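Local coordinates for protein 3-hydroxyadipyl-CoA dehydrogenase (Escherichia coli, PDB 3MOG) that catalyses the NAD-dependent oxidation of 3-hydroxyadipyl-CoA to 3-oxoadipyl-CoA in the breakdown of phenylacetate, at residues L231-L236 and G281-W285; T325-T329 and R443-L448. All blocks are in the same frame, centred on the assembly; numbering follows the deposited sequence.

Interaction 1. Residues L231-L236 and G281-W285. With GOL (glycerol), chain H.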
loop_
_atom_site.group_PDB
_atom_site.type_symbol
_atom_site.label_atom_id
_atom_site.label_comp_id
_atom_site.label_asym_id
_atom_site.label_seq_id
_atom_site.Cartn_x
_atom_site.Cartn_y
_atom_site.Cartn_z
ATOM N N LEU C 231 -11.303 6.626 -22.416
ATOM C CA LEU C 231 -12.585 6.562 -21.692
ATOM C C LEU C 231 -13.673 5.918 -22.554
ATOM O O LEU C 231 -14.361 4.999 -22.118
ATOM C CB LEU C 231 -12.975 7.939 -21.155
ATOM C CG LEU C 231 -11.955 8.548 -20.175
ATOM C CD1 LEU C 231 -12.120 10.045 -20.065
ATOM C CD2 LEU C 231 -12.056 7.916 -18.792
ATOM N N GLU C 232 -13.773 6.350 -23.807
ATOM C CA GLU C 232 -14.617 5.664 -24.782
ATOM C C GLU C 232 -14.282 4.164 -24.917
ATOM O O GLU C 232 -15.190 3.335 -24.962
ATOM C CB GLU C 232 -14.537 6.355 -26.138
ATOM C CG GLU C 232 -15.509 5.788 -27.156
ATOM C CD GLU C 232 -15.515 6.539 -28.469
ATOM O OE1 GLU C 232 -14.956 7.660 -28.528
ATOM O OE2 GLU C 232 -16.089 5.998 -29.440
ATOM N N LEU C 233 -12.992 3.826 -24.974
ATOM C CA LEU C 233 -12.550 2.425 -25.011
ATOM C C LEU C 233 -12.978 1.647 -23.764
ATOM O O LEU C 233 -13.368 0.492 -23.874
ATOM C CB LEU C 233 -11.032 2.315 -25.218
ATOM C CG LEU C 233 -10.406 0.936 -25.478
ATOM C CD1 LEU C 233 -10.827 0.389 -26.827
ATOM C CD2 LEU C 233 -8.892 0.996 -25.394
ATOM N N THR C 234 -12.946 2.269 -22.589
ATOM C CA THR C 234 -13.502 1.587 -21.405
ATOM C C THR C 234 -15.020 1.350 -21.511
ATOM O O THR C 234 -15.516 0.314 -21.054
ATOM C CB THR C 234 -13.183 2.289 -20.065
ATOM O OG1 THR C 234 -13.800 3.581 -20.011
ATOM C CG2 THR C 234 -11.692 2.429 -19.865
ATOM N N ASP C 235 -15.744 2.303 -22.113
ATOM C CA ASP C 235 -17.186 2.143 -22.392
ATOM C C ASP C 235 -17.445 1.003 -23.379
ATOM O O ASP C 235 -18.422 0.274 -23.253
ATOM C CB ASP C 235 -17.813 3.446 -22.914
ATOM C CG ASP C 235 -18.503 4.267 -21.817
ATOM O OD1 ASP C 235 -18.289 3.985 -20.620
ATOM O OD2 ASP C 235 -19.267 5.207 -22.159
ATOM N N LEU C 236 -16.541 0.830 -24.337
ATOM C CA LEU C 236 -16.674 -0.228 -25.332
ATOM C C LEU C 236 -16.140 -1.585 -24.898
ATOM O O LEU C 236 -16.551 -2.604 -25.436
ATOM C CB LEU C 236 -16.014 0.199 -26.638
ATOM C CG LEU C 236 -16.999 0.551 -27.748
ATOM C CD1 LEU C 236 -16.539 1.778 -28.505
ATOM C CD2 LEU C 236 -17.194 -0.645 -28.692
ATOM N N GLY C 281 -22.477 4.728 -19.715
ATOM C CA GLY C 281 -21.248 4.510 -18.968
ATOM C C GLY C 281 -20.679 5.855 -18.605
ATOM O O GLY C 281 -21.321 6.638 -17.899
ATOM N N VAL C 282 -19.471 6.122 -19.097
ATOM C CA VAL C 282 -18.921 7.469 -19.087
ATOM C C VAL C 282 -19.809 8.297 -20.011
ATOM O O VAL C 282 -20.169 9.433 -19.697
ATOM C CB VAL C 282 -17.452 7.493 -19.592
ATOM C CG1 VAL C 282 -16.997 8.903 -19.880
ATOM C CG2 VAL C 282 -16.527 6.858 -18.578
ATOM N N TYR C 283 -20.179 7.688 -21.132
ATOM C CA TYR C 283 -21.014 8.317 -22.140
ATOM C C TYR C 283 -22.405 7.716 -22.193
ATOM O O TYR C 283 -22.642 6.607 -21.695
ATOM C CB TYR C 283 -20.373 8.163 -23.516
ATOM C CG TYR C 283 -19.026 8.807 -23.607
ATOM C CD1 TYR C 283 -17.866 8.038 -23.525
ATOM C CD2 TYR C 283 -18.901 10.186 -23.757
ATOM C CE1 TYR C 283 -16.616 8.625 -23.601
ATOM C CE2 TYR C 283 -17.653 10.784 -23.835
ATOM C CZ TYR C 283 -16.509 9.991 -23.757
ATOM O OH TYR C 283 -15.259 10.562 -23.829
ATOM N N ASP C 284 -23.310 8.471 -22.818
ATOM C CA ASP C 284 -24.649 8.008 -23.172
ATOM C C ASP C 284 -24.577 7.423 -24.570
ATOM O O ASP C 284 -24.185 8.110 -25.516
ATOM C CB ASP C 284 -25.633 9.181 -23.143
ATOM C CG ASP C 284 -27.052 8.744 -22.872
ATOM O OD1 ASP C 284 -27.546 7.838 -23.581
ATOM O OD2 ASP C 284 -27.672 9.309 -21.942
ATOM N N TRP C 285 -24.947 6.156 -24.703
ATOM C CA TRP C 285 -24.825 5.473 -25.987
ATOM C C TRP C 285 -26.122 5.441 -26.806
ATOM O O TRP C 285 -26.156 4.885 -27.911
ATOM C CB TRP C 285 -24.215 4.086 -25.795
ATOM C CG TRP C 285 -22.757 4.181 -25.467
ATOM C CD1 TRP C 285 -22.202 4.345 -24.226
ATOM C CD2 TRP C 285 -21.667 4.165 -26.393
ATOM N NE1 TRP C 285 -20.835 4.416 -24.324
ATOM C CE2 TRP C 285 -20.477 4.306 -25.641
ATOM C CE3 TRP C 285 -21.579 4.036 -27.786
ATOM C CZ2 TRP C 285 -19.210 4.319 -26.234
ATOM C CZ3 TRP C 285 -20.317 4.052 -28.378
ATOM C CH2 TRP C 285 -19.149 4.194 -27.599
HETATM C C1 GOL H . -18.607 9.787 -27.453
HETATM O O1 GOL H . -17.300 9.645 -27.964
HETATM C C2 GOL H . -19.320 8.436 -27.353
HETATM O O2 GOL H . -19.079 7.632 -28.495
HETATM C C3 GOL H . -20.821 8.685 -27.229
HETATM O O3 GOL H . -21.533 7.476 -27.378
#

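Interaction 2. Residues T325-T329 and R443-L448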
loop_
_atom_site.group_PDB
_atom_site.type_symbol
_atom_site.label_atom_id
_atom_site.label_comp_id
_atom_site.label_asym_id
_atom_site.label_seq_id
_atom_site.Cartn_x
_atom_site.Cartn_y
_atom_site.Cartn_z
ATOM N N THR C 325 4.873 21.065 -22.328
ATOM C CA THR C 325 4.866 20.625 -20.909
ATOM C C THR C 325 6.038 19.724 -20.550
ATOM O O THR C 325 6.366 18.784 -21.285
ATOM C CB THR C 325 3.527 19.956 -20.472
ATOM O OG1 THR C 325 3.569 19.690 -19.068
ATOM C CG2 THR C 325 3.233 18.651 -21.239
ATOM N N GLN C 326 6.688 20.079 -19.444
ATOM C CA GLN C 326 7.693 19.266 -18.766
ATOM C C GLN C 326 7.139 18.828 -17.392
ATOM O O GLN C 326 7.868 18.277 -16.548
ATOM C CB GLN C 326 8.977 20.084 -18.565
ATOM C CG GLN C 326 9.632 20.566 -19.880
ATOM C CD GLN C 326 10.748 21.595 -19.668
ATOM O OE1 GLN C 326 11.319 21.704 -18.580
ATOM N NE2 GLN C 326 11.066 22.344 -20.718
ATOM N N GLY C 327 5.861 19.110 -17.152
ATOM C CA GLY C 327 5.212 18.682 -15.915
ATOM C C GLY C 327 5.085 19.761 -14.864
ATOM O O GLY C 327 4.586 19.504 -13.761
ATOM N N GLU C 328 5.562 20.958 -15.198
ATOM C CA GLU C 328 5.333 22.144 -14.380
ATOM C C GLU C 328 4.137 22.913 -14.909
ATOM O O GLU C 328 3.877 22.908 -16.108
ATOM C CB GLU C 328 6.568 23.031 -14.374
ATOM C CG GLU C 328 7.802 22.373 -13.780
ATOM C CD GLU C 328 8.986 23.323 -13.735
ATOM O OE1 GLU C 328 9.236 23.922 -12.662
ATOM O OE2 GLU C 328 9.648 23.485 -14.784
ATOM N N THR C 329 3.387 23.549 -14.014
ATOM C CA THR C 329 2.200 24.295 -14.429
ATOM C C THR C 329 2.585 25.618 -15.086
ATOM O O THR C 329 3.635 26.187 -14.803
ATOM C CB THR C 329 1.253 24.611 -13.247
ATOM O OG1 THR C 329 1.927 25.465 -12.321
ATOM C CG2 THR C 329 0.800 23.325 -12.535
ATOM N N ARG C 443 12.649 13.805 -17.148
ATOM C CA ARG C 443 12.420 15.120 -16.530
ATOM C C ARG C 443 10.940 15.354 -16.152
ATOM O O ARG C 443 10.637 15.834 -15.054
ATOM C CB ARG C 443 12.921 16.236 -17.450
ATOM C CG ARG C 443 12.671 17.656 -16.917
ATOM C CD ARG C 443 13.288 18.711 -17.824
ATOM N NE ARG C 443 12.878 18.546 -19.222
ATOM C CZ ARG C 443 13.415 19.203 -20.245
ATOM N NH1 ARG C 443 14.383 20.091 -20.041
ATOM N NH2 ARG C 443 12.971 18.976 -21.474
ATOM N N LEU C 444 10.055 14.997 -17.075
ATOM C CA LEU C 444 8.617 15.070 -16.890
ATOM C C LEU C 444 8.151 14.260 -15.675
ATOM O O LEU C 444 7.511 14.804 -14.768
ATOM C CB LEU C 444 7.937 14.589 -18.164
ATOM C CG LEU C 444 6.432 14.336 -18.236
ATOM C CD1 LEU C 444 5.639 15.548 -17.843
ATOM C CD2 LEU C 444 6.131 13.986 -19.675
ATOM N N LEU C 445 8.505 12.979 -15.642
ATOM C CA LEU C 445 8.102 12.111 -14.536
ATOM C C LEU C 445 8.648 12.596 -13.192
ATOM O O LEU C 445 7.915 12.569 -12.198
ATOM C CB LEU C 445 8.441 10.633 -14.814
ATOM C CG LEU C 445 7.627 9.965 -15.941
ATOM C CD1 LEU C 445 8.146 8.603 -16.268
ATOM C CD2 LEU C 445 6.151 9.837 -15.608
ATOM N N GLU C 446 9.899 13.077 -13.168
ATOM C CA GLU C 446 10.492 13.679 -11.952
ATOM C C GLU C 446 9.694 14.873 -11.469
ATOM O O GLU C 446 9.464 15.016 -10.261
ATOM C CB GLU C 446 11.956 14.096 -12.154
ATOM C CG GLU C 446 12.946 12.938 -12.160
ATOM C CD GLU C 446 14.395 13.380 -12.360
ATOM O OE1 GLU C 446 14.637 14.289 -13.173
ATOM O OE2 GLU C 446 15.293 12.814 -11.705
ATOM N N ASN C 447 9.253 15.715 -12.406
ATOM C CA ASN C 447 8.400 16.863 -12.060
ATOM C C ASN C 447 7.042 16.433 -11.535
ATOM O O ASN C 447 6.579 16.949 -10.522
ATOM C CB ASN C 447 8.231 17.810 -13.246
ATOM C CG ASN C 447 9.394 18.779 -13.391
ATOM O OD1 ASN C 447 10.014 19.186 -12.407
ATOM N ND2 ASN C 447 9.697 19.141 -14.620
ATOM N N LEU C 448 6.415 15.468 -12.206
ATOM C CA LEU C 448 5.157 14.896 -11.703
ATOM C C LEU C 448 5.308 14.295 -10.301
ATOM O O LEU C 448 4.472 14.538 -9.435
ATOM C CB LEU C 448 4.597 13.869 -12.682
ATOM C CG LEU C 448 4.192 14.436 -14.048
ATOM C CD1 LEU C 448 3.713 13.336 -14.918
ATOM C CD2 LEU C 448 3.095 15.498 -13.902
HETATM O O HOH W 1 11.513 21.114 -15.755
#

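Interaction 1. Residues L231-L236 and G281-W285
The ring of Tyr283 meets helix 230-237 with its edge: Tyr283 CE1 lies 3.6 Å from Glu232 N, which sits in the ring plane. One face of this ring carries the glycerol, with GOL C1 above the rim. Val282 CG1 lies over the rim of the opposite face. The indole of Trp285 has GOL O3 above one face. Its NE1 edge is turned to Asp235, and Trp285 CH2 meets Leu236 CD1 at 3.7 Å. The glycerol, probably from the crystallisation liquor, therefore sits against both rings, and its hydrogen bonds to Glu232 OE1 and Asp284 O are weak.

The carboxylate of Asp235 holds the loop 281-285 by three nearly straight hydrogen bonds. Asp235 OD1 takes the backbone N of Val282 at 2.9 Å on its syn lone pair. OD2 takes two donors. Tyr283 N comes to Asp235 OD2 from the syn side at 2.8 Å, a little out of the carboxylate plane. Trp285 NE1 reaches Asp235 OD2 from above that plane, 39° out of it, also at 2.8 Å. The acceptor lies close to the indole plane. Trp285 CG stands anti to its carbonyl carbon (chi1 -72°), and this turns the NE1 edge of the indole toward Asp235. Glu232 CG touches the same ring at its edge, by CH2, while its OE2 forms a salt bridge with Arg289. Tyr283 OH bonds to Asp217, which also receives the N-H groups of Leu231 and Glu232.

Both segments belong to the first 3-hydroxyacyl-CoA dehydrogenase C-terminal domain. The buried carboxylate of Asp235 gains a further donor from Gln239 NE2 at OD1. So many N-H donors around one acidic group would probably favour its ionised form, and they fix both the turn of the loop and the indole.

Interaction 2. Residues T325-T329 and R443-L448
Just after strand 320-324, the loop 325-329 carries an ST turn and lies against helix 438-452, with Gln326 nearest Leu444. Thr325 OG1 accepts from Gly327 N at 3.0 Å within this turn. The carbonyl of Gln326 then faces the helix. Asn447 ND2 donates to Gln326 O at 2.8 Å, with an N-H...O angle of 166°. The acceptor lies near the amide plane of Asn447, but the donor sits above the carbonyl plane of Gln326, 44° out of it. Leu444 CA makes a CA-H...O contact with the same Gln326 O at 3.3 Å. Gly327 passes close to Asn447 CB and the helix backbone, and has no side chain to fit between them. Leu444 CD1 touches Gly327 N at 3.6 Å.

The contact joins two family regions: the loop belongs to the reduced Rossmann-fold domain and the helix to the second C-terminal domain. Thr329 caps the start of the next helix, 330-337, through Ala332 N.

At the other end of the contact, the amide of Gln326 stacks flat on the guanidinium of Arg443. The two planes are 10° apart, and Gln326 CD lies 3.6 Å above the centre of the Arg443 guanidinium. Arg443 CG runs anti to its backbone N, and a bend at chi3 turns the guanidinium face toward the amide. Its NH2 forms a salt bridge with Asp312. One water accepts from Asn447 ND2 at 2.9 Å and donates to Gln326 OE1 and Glu328 OE2. Glu328 OE1 pairs with Arg336.

From the N terminus, the chain first passes through the NAD-binding domain and then enters the first C-terminal domain. Interaction 1 closes a loop of 44 intervening residues there, bringing 281-285 back onto helix 230-237. The chain then runs into the small mixed sheet of the reduced Rossmann-fold domain. Interaction 2 opens just after strand 320-324 and closes on helix 438-452, with 113 residues between. It joins that domain to the second C-terminal domain, whereas interaction 1 stays within one. The two loops follow in series and neither nest nor cross. Their centres are 29 Å apart, their nearest atoms about 17 Å, and they do not touch.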